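Local atomic coordinates of folylpolyglutamate synthase protein FOLC (Mycobacterium tuberculosis, PDB entry 2VOS), a protein that probably catalyses the ATP-dependent addition of L-glutamate to dihydropteroate, giving dihydrofolate, and then to tetrahydrofolate, building folylpolyglutamates. Residues D55-G58 / S59-R62; R80-D83 / A84-A88; Q278-L282 / G283-S287. All coordinates share one frame; numbering follows the deposited sequence.

In the fold
The three contacts are local and lie in different elements, with no atoms touching between them. Contact 1 is a surface turn at the exit of helix 48-56, held by backbone bonds of the turn, one apolar touch and a water. Contact 2 is buried within helix 75-88, next to the ADP-binding residues; main-chain bonds dominate it, and an aspartate-threonine pair adds polar side-chain contacts. Contact 3 is a partly buried β-hairpin formed by the middle and one outer strand of a three-stranded antiparallel sheet. Contacts 2 and 3 have centres about 16 Å apart, and both rest side chains on helix 296-312; the centre of contact 1 is about 25 Å from that of contact 2.

Contact 1: D55-G58 / S59-R62; sequences DLLG and SPQR
L57 meets P60, and a water held by S59 and Q61 is touched weakly by D55, in the turn by which the chain leaves helix 48-56; this is a Schellman motif followed by a short 3-10 segment, at the protein surface. G58, with positive phi (89°), is the glycine of the motif, and its N bonds back to D55 O at 3.1 Å. S59 also has positive phi, and the chain then coils into residues 60-62, where R62 N reaches S59 O at 2.9 Å. The apolar touch faces helices 117-140 and 151-165: L57 CB rests against CD of the P60 ring at 3.6 Å. The polar side holds the water. S59 OG, set beside its own backbone N (chi1 -63°), stands 2.6 Å from the water oxygen, and this water accepts from Q61 NE2 at 2.9 Å. D55 OD1 joins the same water only weakly, and it stays 3.9 Å from S59 OG. Q61 NE2 also bonds V186 O, which helps fix the amide. Around the turn, L57 lies on I127 and L130 of helix 117-140, while P60 packs on M54 of helix 48-56 and A164 of helix 151-165.

Contact 2: R80-D83 / A84-A88; sequences RMVD and ALVTA
D83 and T87, one helical turn apart, cross their side chains obliquely on one flank of helix 75-88. With CG anti to the backbone N (chi1 -168°), the D83 carboxylate lies beside its own carbonyl carbon, and OD1 comes within 3.0 Å of T87 OG1. T87 turns OG1 back beside its own N (chi1 -65°), which also leaves that oxygen 2.8 Å from D83 O. The hydroxyl thus has a carboxylate and a carbonyl oxygen within reach, either of which could take its proton, and T93 OG1 is a further, weak partner. D83 O receives T87 N as well, at 2.8 Å. OD1 also bonds T93 OG1, and OD2 forms a salt bridge with R95 NE, so both carboxylate oxygens have partners. On another flank V82 CG1 and V86 CG2 are 4.3 Å apart, while V86 CG2 lies much closer to the carbonyl, 3.3 Å from V82 O. L85 CG similarly lies 3.4 Å from M81 O. The helix starts within the P-loop, whose ADP-binding residues include G74, K75 and T76. V82 and V86 face V172 and V170 of strand 170-174, and selenomethionine M81 packs on Q298, N301 and A305 of helix 296-312.

Contact 3: Q278-L282 / G283-S287; sequences QLQGL and GGVYS
Q278, with CG swung away from its backbone N (chi1 -176°) and an extended chain beyond it, lays its CG against V285 and reaches S287, while Y286, with CG beside its own backbone N (chi1 -58°), carries its ring back alongside the turn end of the hairpin, near G281 of the partner strand. The frame is a β-hairpin of strands 274-281 and 284-291, closed by a type I turn from G281 to G284. L279 and Y286 form a hydrogen-bonded pair: L279 N donates to Y286 O at 2.9 Å, and Y286 N to L279 O at 2.8 Å. Nearer the turn G281 N donates to G284 O at 2.8 Å, whereas the return bond from G284 N to G281 O is weak at 3.4 Å. G284 takes backbone angles suited to glycine.

On one face, both branches of V285 are touched: its CG1 meets the aliphatic part of Q278, at CG, at 3.8 Å, and its CG2 faces Q280 OE1 at 4.0 Å. Beyond V285 the Q278 amide sends NE2 to S287 OG at 3.2 Å in an almost straight bond (174°) lying in the amide plane, while its OE1 receives R267 NH1 from the adjoining strand 264-271. L279 and Y286 occupy the other face, where L279 packs on V303 and L306 of helix 296-312 and Y286 packs on L306. E310 of that helix takes L282 N and G283 N at the turn and bonds Y286 OH, joining the hairpin end to the helix. The tyrosine ring offers its edge to its own hairpin: L279 O lies in the ring plane, and farther along the same edge CE2 approaches G281 CA at 4.2 Å, where the glycine has no side chain to intervene.

Contact 1: D55-G58 / S59-R62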
loop_
_atom_site.group_PDB
_atom_site.type_symbol
_atom_site.label_atom_id
_atom_site.label_comp_id
_atom_site.label_asym_id
_atom_site.label_seq_id
_atom_site.Cartn_x
_atom_site.Cartn_y
_atom_site.Cartn_z
ATOM N N ASP A 55 -8.009 -24.915 -6.990
ATOM C CA ASP A 55 -8.033 -26.343 -7.345
ATOM C C ASP A 55 -8.186 -26.621 -8.850
ATOM O O ASP A 55 -7.460 -27.444 -9.413
ATOM C CB ASP A 55 -9.151 -27.095 -6.626
ATOM C CG ASP A 55 -8.838 -27.310 -5.213
ATOM O OD1 ASP A 55 -7.784 -26.765 -4.752
ATOM O OD2 ASP A 55 -9.636 -28.009 -4.550
ATOM N N LEU A 56 -9.171 -25.992 -9.462
ATOM C CA LEU A 56 -9.388 -26.129 -10.904
ATOM C C LEU A 56 -8.159 -25.694 -11.716
ATOM O O LEU A 56 -7.901 -26.223 -12.793
ATOM C CB LEU A 56 -10.581 -25.258 -11.343
ATOM C CG LEU A 56 -11.972 -25.780 -10.951
ATOM C CD1 LEU A 56 -13.049 -24.790 -11.414
ATOM C CD2 LEU A 56 -12.204 -27.153 -11.585
ATOM N N LEU A 57 -7.453 -24.681 -11.221
ATOM C CA LEU A 57 -6.283 -24.102 -11.950
ATOM C C LEU A 57 -5.071 -24.978 -11.779
ATOM O O LEU A 57 -4.018 -24.690 -12.365
ATOM C CB LEU A 57 -5.943 -22.741 -11.376
ATOM C CG LEU A 57 -6.405 -21.490 -12.128
ATOM C CD1 LEU A 57 -7.250 -21.779 -13.302
ATOM C CD2 LEU A 57 -7.000 -20.405 -11.269
ATOM N N GLY A 58 -5.151 -26.000 -10.927
ATOM C CA GLY A 58 -3.961 -26.763 -10.615
ATOM C C GLY A 58 -3.158 -26.223 -9.423
ATOM O O GLY A 58 -1.985 -26.592 -9.252
ATOM N N SER A 59 -3.762 -25.385 -8.573
ATOM C CA SER A 59 -3.044 -24.859 -7.367
ATOM C C SER A 59 -1.732 -24.126 -7.701
ATOM O O SER A 59 -0.691 -24.365 -7.084
ATOM C CB SER A 59 -2.801 -25.967 -6.310
ATOM O OG SER A 59 -4.057 -26.455 -5.840
ATOM N N PRO A 60 -1.778 -23.210 -8.690
ATOM C CA PRO A 60 -0.579 -22.467 -9.063
ATOM C C PRO A 60 0.056 -21.745 -7.864
ATOM O O PRO A 60 1.297 -21.568 -7.787
ATOM C CB PRO A 60 -1.117 -21.489 -10.130
ATOM C CG PRO A 60 -2.633 -21.301 -9.734
ATOM C CD PRO A 60 -2.977 -22.740 -9.421
ATOM N N GLN A 61 -0.779 -21.342 -6.904
ATOM C CA GLN A 61 -0.332 -20.502 -5.789
ATOM C C GLN A 61 0.431 -21.347 -4.806
ATOM O O GLN A 61 1.071 -20.812 -3.894
ATOM C CB GLN A 61 -1.527 -19.793 -5.111
ATOM C CG GLN A 61 -2.230 -20.647 -3.998
ATOM C CD GLN A 61 -3.100 -21.816 -4.510
ATOM O OE1 GLN A 61 -3.169 -22.067 -5.682
ATOM N NE2 GLN A 61 -3.778 -22.511 -3.595
ATOM N N ARG A 62 0.486 -22.653 -5.032
ATOM C CA ARG A 62 1.359 -23.492 -4.206
ATOM C C ARG A 62 2.655 -23.894 -4.917
ATOM O O ARG A 62 3.436 -24.684 -4.353
ATOM C CB ARG A 62 0.598 -24.749 -3.704
ATOM C CG ARG A 62 -0.576 -24.312 -2.770
ATOM C CD ARG A 62 -1.179 -25.434 -1.925
ATOM N NE ARG A 62 -2.336 -24.887 -1.194
ATOM C CZ ARG A 62 -2.249 -24.242 -0.032
ATOM N NH1 ARG A 62 -3.343 -23.755 0.544
ATOM N NH2 ARG A 62 -1.064 -24.104 0.554
HETATM O O HOH W 1 -5.039 -25.062 -3.834
#

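Contact 2: R80-D83 / A84-A88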
loop_
_atom_site.group_PDB
_atom_site.type_symbol
_atom_site.label_atom_id
_atom_site.label_comp_id
_atom_site.label_asym_id
_atom_site.label_seq_id
_atom_site.Cartn_x
_atom_site.Cartn_y
_atom_site.Cartn_z
ATOM N N ARG A 80 6.812 -3.589 -2.046
ATOM C CA ARG A 80 7.756 -3.137 -3.094
ATOM C C ARG A 80 9.234 -3.164 -2.671
ATOM O O ARG A 80 10.091 -3.395 -3.532
ATOM C CB ARG A 80 7.420 -1.747 -3.580
ATOM C CG ARG A 80 5.961 -1.743 -4.243
ATOM C CD ARG A 80 5.610 -0.301 -4.677
ATOM N NE ARG A 80 6.421 0.183 -5.820
ATOM C CZ ARG A 80 6.088 0.051 -7.110
ATOM N NH1 ARG A 80 4.968 -0.564 -7.488
ATOM N NH2 ARG A 80 6.890 0.528 -8.054
HETATM N N MSE A 81 9.512 -2.926 -1.383
HETATM C CA MSE A 81 10.847 -3.047 -0.809
HETATM C C MSE A 81 11.329 -4.512 -0.804
HETATM O O MSE A 81 12.435 -4.787 -1.237
HETATM C CB MSE A 81 10.873 -2.515 0.617
HETATM C CG MSE A 81 10.870 -0.970 0.598
HETATM SE SE MSE A 81 10.443 -0.397 2.411
HETATM C CE MSE A 81 10.532 1.504 2.184
ATOM N N VAL A 82 10.493 -5.427 -0.328
ATOM C CA VAL A 82 10.767 -6.865 -0.442
ATOM C C VAL A 82 11.083 -7.260 -1.873
ATOM O O VAL A 82 12.059 -7.949 -2.113
ATOM C CB VAL A 82 9.549 -7.695 0.095
ATOM C CG1 VAL A 82 9.654 -9.186 -0.252
ATOM C CG2 VAL A 82 9.363 -7.459 1.612
ATOM N N ASP A 83 10.254 -6.847 -2.844
ATOM C CA ASP A 83 10.505 -7.135 -4.249
ATOM C C ASP A 83 11.896 -6.597 -4.666
ATOM O O ASP A 83 12.755 -7.299 -5.282
ATOM C CB ASP A 83 9.381 -6.470 -5.080
ATOM C CG ASP A 83 9.368 -6.931 -6.532
ATOM O OD1 ASP A 83 10.403 -7.505 -6.972
ATOM O OD2 ASP A 83 8.342 -6.701 -7.240
ATOM N N ALA A 84 12.150 -5.337 -4.361
ATOM C CA ALA A 84 13.440 -4.759 -4.716
ATOM C C ALA A 84 14.636 -5.563 -4.140
ATOM O O ALA A 84 15.636 -5.790 -4.847
ATOM C CB ALA A 84 13.521 -3.280 -4.231
ATOM N N LEU A 85 14.566 -5.912 -2.848
ATOM C CA LEU A 85 15.640 -6.674 -2.187
ATOM C C LEU A 85 15.798 -8.082 -2.818
ATOM O O LEU A 85 16.911 -8.514 -3.129
ATOM C CB LEU A 85 15.341 -6.807 -0.686
ATOM C CG LEU A 85 15.449 -5.518 0.143
ATOM C CD1 LEU A 85 14.831 -5.788 1.537
ATOM C CD2 LEU A 85 16.934 -5.075 0.343
ATOM N N VAL A 86 14.697 -8.803 -3.048
ATOM C CA VAL A 86 14.794 -10.139 -3.617
ATOM C C VAL A 86 15.350 -10.067 -5.060
ATOM O O VAL A 86 16.193 -10.933 -5.518
ATOM C CB VAL A 86 13.426 -10.853 -3.569
ATOM C CG1 VAL A 86 13.447 -12.157 -4.411
ATOM C CG2 VAL A 86 13.016 -11.064 -2.120
ATOM N N THR A 87 14.956 -9.033 -5.781
ATOM C CA THR A 87 15.449 -8.817 -7.144
ATOM C C THR A 87 16.974 -8.474 -7.161
ATOM O O THR A 87 17.711 -8.906 -8.050
ATOM C CB THR A 87 14.620 -7.644 -7.822
ATOM O OG1 THR A 87 13.229 -8.076 -7.967
ATOM C CG2 THR A 87 15.205 -7.302 -9.191
ATOM N N ALA A 88 17.406 -7.650 -6.221
ATOM C CA ALA A 88 18.844 -7.302 -6.014
ATOM C C ALA A 88 19.663 -8.569 -5.655
ATOM O O ALA A 88 20.895 -8.619 -5.892
ATOM C CB ALA A 88 18.994 -6.274 -4.861
#

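Contact 3: Q278-L282 / G283-S287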
loop_
_atom_site.group_PDB
_atom_site.type_symbol
_atom_site.label_atom_id
_atom_site.label_comp_id
_atom_site.label_asym_id
_atom_site.label_seq_id
_atom_site.Cartn_x
_atom_site.Cartn_y
_atom_site.Cartn_z
ATOM N N GLN A 278 21.121 3.244 8.877
ATOM C CA GLN A 278 21.881 2.126 9.360
ATOM C C GLN A 278 20.889 1.194 10.040
ATOM O O GLN A 278 20.214 1.598 11.009
ATOM C CB GLN A 278 22.925 2.589 10.420
ATOM C CG GLN A 278 23.773 1.411 10.852
ATOM C CD GLN A 278 24.869 1.813 11.816
ATOM O OE1 GLN A 278 24.588 2.337 12.913
ATOM N NE2 GLN A 278 26.139 1.547 11.419
ATOM N N LEU A 279 20.798 -0.044 9.550
ATOM C CA LEU A 279 19.779 -0.982 10.027
ATOM C C LEU A 279 20.402 -2.201 10.704
ATOM O O LEU A 279 21.307 -2.832 10.154
ATOM C CB LEU A 279 18.923 -1.447 8.851
ATOM C CG LEU A 279 18.210 -0.365 8.009
ATOM C CD1 LEU A 279 17.408 -0.981 6.774
ATOM C CD2 LEU A 279 17.243 0.468 8.848
ATOM N N GLN A 280 19.871 -2.562 11.859
ATOM C CA GLN A 280 20.141 -3.885 12.394
ATOM C C GLN A 280 19.085 -4.892 11.903
ATOM O O GLN A 280 17.888 -4.774 12.244
ATOM C CB GLN A 280 20.161 -3.849 13.904
ATOM C CG GLN A 280 20.489 -5.231 14.499
ATOM C CD GLN A 280 21.059 -5.074 15.838
ATOM O OE1 GLN A 280 21.973 -4.272 16.034
ATOM N NE2 GLN A 280 20.521 -5.820 16.809
ATOM N N GLY A 281 19.504 -5.814 11.047
ATOM C CA GLY A 281 18.638 -6.858 10.552
ATOM C C GLY A 281 18.850 -8.111 11.387
ATOM O O GLY A 281 19.639 -8.107 12.380
ATOM N N LEU A 282 18.246 -9.220 10.960
ATOM C CA LEU A 282 18.431 -10.503 11.688
ATOM C C LEU A 282 19.881 -11.049 11.620
ATOM O O LEU A 282 20.319 -11.734 12.530
ATOM C CB LEU A 282 17.489 -11.560 11.128
ATOM C CG LEU A 282 16.026 -11.152 11.056
ATOM C CD1 LEU A 282 15.271 -12.304 10.519
ATOM C CD2 LEU A 282 15.507 -10.816 12.487
ATOM N N GLY A 283 20.586 -10.794 10.519
ATOM C CA GLY A 283 21.938 -11.272 10.323
ATOM C C GLY A 283 23.030 -10.248 10.619
ATOM O O GLY A 283 24.217 -10.533 10.429
ATOM N N GLY A 284 22.674 -9.069 11.130
ATOM C CA GLY A 284 23.703 -8.118 11.550
ATOM C C GLY A 284 23.409 -6.674 11.143
ATOM O O GLY A 284 22.286 -6.339 10.747
ATOM N N VAL A 285 24.422 -5.821 11.212
ATOM C CA VAL A 285 24.254 -4.424 10.898
ATOM C C VAL A 285 24.565 -4.134 9.418
ATOM O O VAL A 285 25.605 -4.524 8.898
ATOM C CB VAL A 285 25.161 -3.575 11.789
ATOM C CG1 VAL A 285 25.023 -2.074 11.478
ATOM C CG2 VAL A 285 24.851 -3.870 13.259
ATOM N N TYR A 286 23.651 -3.453 8.726
ATOM C CA TYR A 286 23.874 -3.048 7.368
ATOM C C TYR A 286 23.947 -1.520 7.368
ATOM O O TYR A 286 23.028 -0.877 7.836
ATOM C CB TYR A 286 22.727 -3.527 6.479
ATOM C CG TYR A 286 22.478 -5.050 6.486
ATOM C CD1 TYR A 286 22.988 -5.882 5.486
ATOM C CD2 TYR A 286 21.758 -5.632 7.493
ATOM C CE1 TYR A 286 22.763 -7.289 5.505
ATOM C CE2 TYR A 286 21.533 -7.029 7.530
ATOM C CZ TYR A 286 22.016 -7.844 6.514
ATOM O OH TYR A 286 21.737 -9.214 6.538
ATOM N N SER A 287 25.020 -0.940 6.816
ATOM C CA SER A 287 25.299 0.525 6.904
ATOM C C SER A 287 25.184 1.264 5.573
ATOM O O SER A 287 25.252 0.639 4.558
ATOM C CB SER A 287 26.724 0.727 7.420
ATOM O OG SER A 287 26.846 0.077 8.684
#